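Local coordinates for protein serine protease inhibitor infestin (Triatoma infestans, PDB 2ERW) that inhibits the clotting protease factor XIIa as infestin 4, one Kazal-type domain of a longer secreted protein, at residues C27-A32 with L40-E45. Residues are numbered along the deposited sequence; the frame is centred on the assembly and turned at random. Where two conformers were deposited one is given.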
loop_
_atom_site.group_PDB
_atom_site.type_symbol
_atom_site.label_atom_id
_atom_site.label_comp_id
_atom_site.label_asym_id
_atom_site.label_seq_id
_atom_site.Cartn_x
_atom_site.Cartn_y
_atom_site.Cartn_z
ATOM N N CYS A 27 6.195 -1.094 4.109
ATOM C CA CYS A 27 7.303 -0.230 3.803
ATOM C C CYS A 27 6.996 0.565 2.550
ATOM O O CYS A 27 7.207 1.766 2.495
ATOM C CB CYS A 27 8.551 -1.078 3.653
ATOM S SG CYS A 27 10.033 -0.130 3.368
ATOM N N MET A 28 6.465 -0.109 1.541
ATOM C CA MET A 28 6.153 0.589 0.314
ATOM C C MET A 28 5.032 1.576 0.494
ATOM O O MET A 28 5.040 2.607 -0.136
ATOM C CB MET A 28 5.777 -0.407 -0.758
ATOM C CG MET A 28 6.929 -1.290 -1.045
ATOM S SD MET A 28 8.071 -0.488 -2.110
ATOM C CE MET A 28 8.958 -1.903 -2.756
ATOM N N LEU A 29 4.077 1.281 1.362
ATOM C CA LEU A 29 3.055 2.277 1.641
ATOM C C LEU A 29 3.697 3.492 2.261
ATOM O O LEU A 29 3.385 4.621 1.889
ATOM C CB LEU A 29 2.004 1.678 2.580
ATOM C CG LEU A 29 0.850 2.632 2.875
ATOM C CD1 LEU A 29 -0.411 1.846 3.048
ATOM C CD2 LEU A 29 1.115 3.484 4.109
ATOM N N ASN A 30 4.602 3.275 3.204
ATOM C CA ASN A 30 5.234 4.417 3.814
ATOM C C ASN A 30 6.036 5.211 2.814
ATOM O O ASN A 30 6.057 6.441 2.841
ATOM C CB ASN A 30 6.138 4.014 4.946
ATOM C CG ASN A 30 6.707 5.217 5.624
ATOM O OD1 ASN A 30 5.964 6.018 6.194
ATOM N ND2 ASN A 30 8.006 5.418 5.484
ATOM N N CYS A 31 6.707 4.517 1.918
ATOM C CA CYS A 31 7.424 5.211 0.874
ATOM C C CYS A 31 6.470 6.128 0.137
ATOM O O CYS A 31 6.767 7.296 -0.080
ATOM C CB CYS A 31 7.968 4.190 -0.088
ATOM S SG CYS A 31 8.561 4.881 -1.585
ATOM N N ALA A 32 5.313 5.601 -0.245
ATOM C CA ALA A 32 4.352 6.413 -0.974
ATOM C C ALA A 32 3.842 7.555 -0.103
ATOM O O ALA A 32 3.625 8.656 -0.592
ATOM C CB ALA A 32 3.218 5.554 -1.449
ATOM N N LEU A 40 -1.196 9.607 3.255
ATOM C CA LEU A 40 -1.533 8.223 3.015
ATOM C C LEU A 40 -1.428 7.434 4.295
ATOM O O LEU A 40 -0.429 7.516 4.998
ATOM C CB LEU A 40 -0.571 7.634 2.003
ATOM C CG LEU A 40 -0.797 6.176 1.635
ATOM C CD1 LEU A 40 -2.142 5.991 0.988
ATOM C CD2 LEU A 40 0.307 5.774 0.687
ATOM N N LYS A 41 -2.455 6.631 4.560
ATOM C CA LYS A 41 -2.469 5.789 5.741
ATOM C C LYS A 41 -2.759 4.376 5.348
ATOM O O LYS A 41 -3.405 4.105 4.355
ATOM C CB LYS A 41 -3.585 6.218 6.685
ATOM C CG LYS A 41 -3.473 7.654 7.176
ATOM C CD LYS A 41 -2.293 7.785 8.116
ATOM C CE LYS A 41 -2.416 9.010 9.009
ATOM N NZ LYS A 41 -1.297 8.998 9.991
ATOM N N LEU A 42 -2.292 3.463 6.178
ATOM C CA LEU A 42 -2.573 2.062 6.003
ATOM C C LEU A 42 -3.922 1.823 6.636
ATOM O O LEU A 42 -4.078 1.959 7.855
ATOM C CB LEU A 42 -1.477 1.257 6.684
ATOM C CG LEU A 42 -1.361 -0.200 6.301
ATOM C CD1 LEU A 42 -0.092 -0.701 6.922
ATOM C CD2 LEU A 42 -2.546 -1.022 6.781
ATOM N N VAL A 43 -4.910 1.500 5.817
ATOM C CA VAL A 43 -6.259 1.365 6.343
ATOM C C VAL A 43 -6.658 -0.044 6.710
ATOM O O VAL A 43 -7.422 -0.244 7.651
ATOM C CB VAL A 43 -7.304 2.056 5.438
ATOM C CG1 VAL A 43 -6.960 3.516 5.267
ATOM C CG2 VAL A 43 -7.426 1.388 4.137
ATOM N N HIS A 44 -6.145 -1.027 5.987
ATOM C CA HIS A 44 -6.359 -2.384 6.421
ATOM C C HIS A 44 -5.347 -3.294 5.817
ATOM O O HIS A 44 -4.734 -2.975 4.812
ATOM C CB HIS A 44 -7.792 -2.868 6.146
ATOM C CG HIS A 44 -8.157 -2.980 4.698
ATOM N ND1 HIS A 44 -7.706 -4.003 3.890
ATOM C CD2 HIS A 44 -8.980 -2.226 3.932
ATOM C CE1 HIS A 44 -8.242 -3.875 2.685
ATOM N NE2 HIS A 44 -9.014 -2.803 2.685
ATOM N N GLU A 45 -5.175 -4.433 6.450
ATOM C CA GLU A 45 -4.325 -5.448 5.956
ATOM C C GLU A 45 -4.923 -6.036 4.700
ATOM O O GLU A 45 -6.140 -6.096 4.555
ATOM C CB GLU A 45 -4.205 -6.523 7.027
ATOM C CG GLU A 45 -3.045 -7.442 6.808
ATOM C CD GLU A 45 -1.755 -6.728 7.056
ATOM O OE1 GLU A 45 -1.878 -5.663 7.692
ATOM O OE2 GLU A 45 -0.696 -7.227 6.593
#
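Leu29 reaches from the helix 26-35 to the chain at Leu40-Leu42. Its CD1 lies against the backbone of the strand 42-43, with Leu42 CA at 3.7 Å, and meets Leu42 CB at 3.8 Å, the two side chains crossing at about a right angle. The other methyl, CD2, sits between Leu42 N (4.0 Å) and Leu40 CG (4.1 Å), while Leu29 CG packs on Leu40 CD2. With CG anti to the backbone N (chi1 -177°) and beside the carbonyl carbon, the branched end of Leu29 is turned toward both leucines. One turn along, Leu40 CD2 packs 3.6 Å from Ala32 CB and also rests 3.5 Å from the backbone carbonyl oxygen of Leu29. Replacing Leu29 with alanine would probably open a gap where Leu40 CD2 and Leu42 CB now meet its side chain. Around this layer, Tyr23 touches Leu29, Ala32 and Leu40, and Val15 touches Leu29 and Leu42, extending the packing of the Kazal domain toward the two-stranded sheet, with Leu42 at its exposed margin. The strand is placed by backbone bonds of Val43 and His44 to Cys16, a classic beta bulge, and the helix by the disulfides Cys27-Cys8 and Cys31-Cys6. Between helix and strand, aliphatic groups meet by van der Waals packing, partly against backbone atoms and without hydrogen bonds, so directional restraint probably comes from the surrounding backbone bonds and cystines.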